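Local coordinates for 2-oxoadipate dioxygenase/decarboxylase (Pseudomonas putida, PDB 6W1G), which catalyses the iron(II)-dependent conversion of 2-oxoadipate and dioxygen into D-2-hydroxyglutarate and carbon dioxide, a step of D-lysine catabolism, at residues R86-M91 with F126-S131; H109-R114 with E427-A432. All coordinates share one frame; numbering follows the deposited sequence.

Contact 1 of 2, residues R86-M91 with F126-S131; sequences RLFAVM and FRVFTS
The ring of Phe88 pushes its far end into the side chains of Val128 and Thr130, whose CB and OG1 respectively approach it obliquely, while at its edge, in the plane of the ring, sits the methyl CE of Met91 from the same segment. Phe88 CZ lies 3.8 Å from Val128 CB and meets both methyls of that valine, with Phe88 CE1 also 3.9 Å from Val128 CG2. On the other flank CE2 comes to 4.0 Å from Thr130 OG1, a van der Waals approach. Thr130 OG1 is turned back along its own strand and donates to Val128 O at 3.2 Å, from above the carbonyl plane. With CG of Phe88 anti to its carbonyl carbon (chi1 -71°), the ring runs out from the helix, and the phenylalanine and valine side chains as wholes cross at about a right angle. The contact is small, buried and without any hydrogen bond across it. This is helix-on-sheet packing next to the metal site: the side chain of Val128 is about 7 Å from that of the iron ligand His70. It joins the C-terminal end of helix 78-90 to strand 127-133 of the mixed sheet; Phe113 of the adjoining strand 108-114 meets the Phe88 ring too, and helix 9-27 touches Met91 and Phe126.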
loop_
_atom_site.group_PDB
_atom_site.type_symbol
_atom_site.label_atom_id
_atom_site.label_comp_id
_atom_site.label_asym_id
_atom_site.label_seq_id
_atom_site.Cartn_x
_atom_site.Cartn_y
_atom_site.Cartn_z
ATOM N N ARG A 86 12.223 12.768 2.452
ATOM C CA ARG A 86 13.178 13.259 1.457
ATOM C C ARG A 86 13.780 12.122 0.644
ATOM O O ARG A 86 14.005 12.246 -0.553
ATOM C CB ARG A 86 14.287 14.073 2.126
ATOM C CG ARG A 86 13.779 15.331 2.779
ATOM C CD ARG A 86 14.894 15.978 3.613
ATOM N NE ARG A 86 16.032 16.372 2.787
ATOM C CZ ARG A 86 17.300 16.164 3.090
ATOM N NH1 ARG A 86 17.644 15.551 4.224
ATOM N NH2 ARG A 86 18.235 16.562 2.233
ATOM N N LEU A 87 14.096 11.002 1.306
ATOM C CA LEU A 87 14.588 9.814 0.632
ATOM C C LEU A 87 13.594 9.328 -0.415
ATOM O O LEU A 87 13.954 9.063 -1.572
ATOM C CB LEU A 87 14.861 8.730 1.687
ATOM C CG LEU A 87 15.544 7.451 1.237
ATOM C CD1 LEU A 87 16.329 6.813 2.391
ATOM C CD2 LEU A 87 14.544 6.476 0.665
ATOM N N PHE A 88 12.333 9.201 -0.015
ATOM C CA PHE A 88 11.327 8.717 -0.940
ATOM C C PHE A 88 11.012 9.712 -2.051
ATOM O O PHE A 88 10.647 9.289 -3.152
ATOM C CB PHE A 88 10.067 8.312 -0.160
ATOM C CG PHE A 88 10.203 7.075 0.668
ATOM C CD1 PHE A 88 10.814 5.963 0.178
ATOM C CD2 PHE A 88 9.657 7.028 1.942
ATOM C CE1 PHE A 88 10.902 4.814 0.951
ATOM C CE2 PHE A 88 9.759 5.912 2.687
ATOM C CZ PHE A 88 10.390 4.815 2.202
ATOM N N ALA A 89 11.197 10.994 -1.807
ATOM C CA ALA A 89 10.974 11.979 -2.854
ATOM C C ALA A 89 11.964 11.822 -4.005
ATOM O O ALA A 89 11.610 12.116 -5.146
ATOM C CB ALA A 89 11.042 13.400 -2.265
ATOM N N VAL A 90 13.173 11.314 -3.746
ATOM C CA VAL A 90 14.125 11.016 -4.828
ATOM C C VAL A 90 13.499 10.069 -5.828
ATOM O O VAL A 90 13.789 10.100 -7.027
ATOM C CB VAL A 90 15.434 10.423 -4.245
ATOM C CG1 VAL A 90 16.350 9.963 -5.365
ATOM C CG2 VAL A 90 16.101 11.463 -3.370
ATOM N N MET A 91 12.639 9.175 -5.337
ATOM C CA MET A 91 11.965 8.160 -6.136
ATOM C C MET A 91 10.540 8.540 -6.507
ATOM O O MET A 91 9.736 7.655 -6.832
ATOM C CB MET A 91 11.992 6.841 -5.378
ATOM C CG MET A 91 13.397 6.388 -5.128
ATOM S SD MET A 91 13.558 4.791 -4.366
ATOM C CE MET A 91 13.007 5.128 -2.856
ATOM N N PHE A 126 4.979 0.988 -6.561
ATOM C CA PHE A 126 5.532 0.711 -5.232
ATOM C C PHE A 126 5.100 1.756 -4.231
ATOM O O PHE A 126 5.177 2.962 -4.501
ATOM C CB PHE A 126 7.053 0.659 -5.327
ATOM C CG PHE A 126 7.741 0.251 -4.088
ATOM C CD1 PHE A 126 7.511 -0.998 -3.531
ATOM C CD2 PHE A 126 8.663 1.087 -3.484
ATOM C CE1 PHE A 126 8.190 -1.401 -2.380
ATOM C CE2 PHE A 126 9.360 0.687 -2.367
ATOM C CZ PHE A 126 9.117 -0.562 -1.811
ATOM N N ARG A 127 4.726 1.297 -3.049
ATOM C CA ARG A 127 4.376 2.182 -1.931
ATOM C C ARG A 127 5.085 1.685 -0.688
ATOM O O ARG A 127 5.344 0.494 -0.570
ATOM C CB ARG A 127 2.887 2.231 -1.522
ATOM C CG ARG A 127 1.871 2.175 -2.580
ATOM C CD ARG A 127 1.310 0.777 -2.697
ATOM N NE ARG A 127 0.343 0.762 -3.723
ATOM C CZ ARG A 127 0.122 -0.270 -4.552
ATOM N NH1 ARG A 127 -0.756 -0.202 -5.504
ATOM N NH2 ARG A 127 0.808 -1.408 -4.408
ATOM N N VAL A 128 5.373 2.614 0.234
ATOM C CA VAL A 128 5.911 2.248 1.526
ATOM C C VAL A 128 5.028 2.847 2.607
ATOM O O VAL A 128 5.011 4.079 2.799
ATOM C CB VAL A 128 7.369 2.598 1.740
ATOM C CG1 VAL A 128 7.792 2.173 3.168
ATOM C CG2 VAL A 128 8.231 1.917 0.707
ATOM N N PHE A 129 4.276 1.984 3.296
ATOM C CA PHE A 129 3.463 2.370 4.445
ATOM C C PHE A 129 4.408 2.600 5.614
ATOM O O PHE A 129 5.173 1.697 5.970
ATOM C CB PHE A 129 2.492 1.242 4.767
ATOM C CG PHE A 129 1.450 1.592 5.785
ATOM C CD1 PHE A 129 1.641 1.359 7.136
ATOM C CD2 PHE A 129 0.274 2.200 5.395
ATOM C CE1 PHE A 129 0.659 1.690 8.042
ATOM C CE2 PHE A 129 -0.706 2.527 6.323
ATOM C CZ PHE A 129 -0.507 2.276 7.628
ATOM N N THR A 130 4.438 3.823 6.129
ATOM C CA THR A 130 5.448 4.280 7.068
ATOM C C THR A 130 4.766 4.747 8.342
ATOM O O THR A 130 4.002 5.721 8.338
ATOM C CB THR A 130 6.252 5.397 6.450
ATOM O OG1 THR A 130 6.848 4.937 5.239
ATOM C CG2 THR A 130 7.361 5.884 7.376
ATOM N N SER A 131 5.077 4.071 9.453
ATOM C CA SER A 131 4.507 4.425 10.750
ATOM C C SER A 131 5.531 5.145 11.596
ATOM O O SER A 131 6.715 4.802 11.570
ATOM C CB SER A 131 4.052 3.161 11.471
ATOM O OG SER A 131 3.084 2.433 10.748
#

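Contact 2 of 2, residues H109-R114 with E427-A432; sequences HSTAFR and EAFEAA
Phe429 reaches from helix 424-433 onto His109 and Thr111 of strand 108-114, in the mixed sheet of a protein that belongs to the glyoxalase (vicinal oxygen chelate) clan. The axes of segments 427-432 and 109-114 pass 9.5 Å apart, their N-to-C directions 60° apart, and this one phenylalanine bridges most of the gap. Its CB starts over the imidazole of His109, 4.0 Å from the ring centroid, in a CH-pi contact. CG stands anti to the backbone N (chi1 -173°), which sends the ring on past the histidine toward the strand. CD1 then rests over the centre of the same imidazole face, making a T-shaped stack in which Phe429 supplies the edge and His109 the face; the planes are turned 73° apart. Further out, CE1 comes to 3.4 Å from the backbone oxygen of His109, an oblique approach to the ring. On the other side of the ring CE2 packs 3.7 Å from Thr111 CB, and at the tip CZ meets both Thr111 N and the methyl CG2, which lie to the same side of it.

The two polar side chains that Phe429 packs on are tied to strand 94-100: His109 ND1 bonds to Tyr98 OH, whose ring also meets Phe429, and Thr111 OG1 to Gly97 O. The bond to Tyr98 would be expected to limit rotation of the imidazole under its aromatic cover. Over one face of the Phe429 ring lies Ser110 O, 4.2 Å above the plane and offset toward the rim.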
loop_
_atom_site.group_PDB
_atom_site.type_symbol
_atom_site.label_atom_id
_atom_site.label_comp_id
_atom_site.label_asym_id
_atom_site.label_seq_id
_atom_site.Cartn_x
_atom_site.Cartn_y
_atom_site.Cartn_z
ATOM N N HIS A 109 1.116 6.294 14.270
ATOM C CA HIS A 109 0.306 6.881 13.200
ATOM C C HIS A 109 1.168 6.908 11.946
ATOM O O HIS A 109 2.403 6.900 12.042
ATOM C CB HIS A 109 -0.339 8.222 13.563
ATOM C CG HIS A 109 0.552 9.266 14.118
ATOM N ND1 HIS A 109 0.053 10.522 14.366
ATOM C CD2 HIS A 109 1.845 9.278 14.512
ATOM C CE1 HIS A 109 0.998 11.258 14.928
ATOM N NE2 HIS A 109 2.092 10.532 15.029
ATOM N N SER A 110 0.512 6.933 10.778
ATOM C CA SER A 110 1.192 6.524 9.561
ATOM C C SER A 110 0.680 7.258 8.337
ATOM O O SER A 110 -0.419 7.827 8.304
ATOM C CB SER A 110 0.949 5.023 9.317
ATOM O OG SER A 110 1.136 4.298 10.500
ATOM N N THR A 111 1.516 7.197 7.290
ATOM C CA THR A 111 1.153 7.619 5.941
ATOM C C THR A 111 1.709 6.588 4.983
ATOM O O THR A 111 2.456 5.707 5.389
ATOM C CB THR A 111 1.710 9.014 5.624
ATOM O OG1 THR A 111 1.155 9.503 4.394
ATOM C CG2 THR A 111 3.191 9.037 5.493
ATOM N N ALA A 112 1.362 6.685 3.704
ATOM C CA ALA A 112 2.009 5.846 2.706
ATOM C C ALA A 112 2.690 6.733 1.665
ATOM O O ALA A 112 2.069 7.634 1.111
ATOM C CB ALA A 112 1.051 4.907 2.011
ATOM N N PHE A 113 3.938 6.436 1.375
ATOM C CA PHE A 113 4.668 7.136 0.332
ATOM C C PHE A 113 4.443 6.393 -0.984
ATOM O O PHE A 113 4.670 5.174 -1.050
ATOM C CB PHE A 113 6.160 7.234 0.675
ATOM C CG PHE A 113 6.414 8.103 1.868
ATOM C CD1 PHE A 113 6.514 7.563 3.147
ATOM C CD2 PHE A 113 6.606 9.464 1.718
ATOM C CE1 PHE A 113 6.784 8.387 4.234
ATOM C CE2 PHE A 113 6.870 10.261 2.793
ATOM C CZ PHE A 113 6.957 9.712 4.062
ATOM N N ARG A 114 4.026 7.119 -2.020
ATOM C CA ARG A 114 3.724 6.526 -3.302
ATOM C C ARG A 114 3.739 7.608 -4.365
ATOM O O ARG A 114 3.628 8.801 -4.066
ATOM C CB ARG A 114 2.379 5.775 -3.329
ATOM C CG ARG A 114 1.167 6.651 -3.051
ATOM C CD ARG A 114 -0.081 5.851 -3.318
ATOM N NE ARG A 114 -1.347 6.549 -3.183
ATOM C CZ ARG A 114 -1.999 7.145 -4.192
ATOM N NH1 ARG A 114 -1.444 7.312 -5.370
ATOM N NH2 ARG A 114 -3.255 7.540 -4.007
ATOM N N GLU A 427 -2.210 16.862 12.658
ATOM C CA GLU A 427 -1.342 18.034 12.668
ATOM C C GLU A 427 0.022 17.705 13.264
ATOM O O GLU A 427 1.045 18.164 12.756
ATOM C CB GLU A 427 -2.021 19.168 13.435
ATOM C CG GLU A 427 -3.253 19.728 12.737
ATOM C CD GLU A 427 -4.084 20.665 13.614
ATOM O OE1 GLU A 427 -3.677 20.996 14.748
ATOM O OE2 GLU A 427 -5.170 21.074 13.169
ATOM N N ALA A 428 0.048 16.915 14.344
ATOM C CA ALA A 428 1.314 16.486 14.921
ATOM C C ALA A 428 2.088 15.634 13.929
ATOM O O ALA A 428 3.310 15.772 13.813
ATOM C CB ALA A 428 1.087 15.694 16.211
ATOM N N PHE A 429 1.399 14.731 13.219
ATOM C CA PHE A 429 2.075 13.910 12.236
ATOM C C PHE A 429 2.695 14.785 11.157
ATOM O O PHE A 429 3.836 14.570 10.745
ATOM C CB PHE A 429 1.086 12.929 11.618
ATOM C CG PHE A 429 1.751 11.919 10.710
ATOM C CD1 PHE A 429 2.340 10.780 11.218
ATOM C CD2 PHE A 429 1.818 12.147 9.349
ATOM C CE1 PHE A 429 2.983 9.853 10.400
ATOM C CE2 PHE A 429 2.456 11.230 8.517
ATOM C CZ PHE A 429 3.023 10.076 9.043
ATOM N N GLU A 430 1.932 15.756 10.643
ATOM C CA GLU A 430 2.425 16.599 9.560
ATOM C C GLU A 430 3.565 17.509 10.004
ATOM O O GLU A 430 4.483 17.778 9.221
ATOM C CB GLU A 430 1.267 17.378 8.911
ATOM C CG GLU A 430 0.306 16.432 8.202
ATOM C CD GLU A 430 -0.882 17.124 7.565
ATOM O OE1 GLU A 430 -1.306 18.189 8.049
ATOM O OE2 GLU A 430 -1.385 16.591 6.565
ATOM N N ALA A 431 3.551 17.947 11.256
ATOM C CA ALA A 431 4.665 18.731 11.758
ATOM C C ALA A 431 5.935 17.896 11.778
ATOM O O ALA A 431 7.021 18.384 11.422
ATOM C CB ALA A 431 4.317 19.262 13.144
ATOM N N ALA A 432 5.819 16.628 12.180
ATOM C CA ALA A 432 6.970 15.723 12.191
ATOM C C ALA A 432 7.448 15.417 10.781
ATOM O O ALA A 432 8.648 15.395 10.508
ATOM C CB ALA A 432 6.577 14.436 12.909
#

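In the fold
The centres of contacts 1 and 2 are about 12 Å apart, and both build on one mixed sheet, through the neighbouring antiparallel strands 127-133 and 108-114. Where they touch, Thr130 N lies 2.8 Å from Thr111 O, a probable backbone hydrogen bond, and the hydroxyls Ser131 OG and Ser110 OG are 2.7 Å apart. Along the chain the segments alternate: 86-91, 109-114, 126-131, then 427-432 after some three hundred residues. Helix 424-433, late in the chain, packs beside helix 78-90, with Phe429 touching Leu81. The two contacts thus pack helices from distant parts of the chain onto the sheet that carries the metal ligands His70 and His226; the side chain of Val128 is about 9 Å from the bound nickel ion.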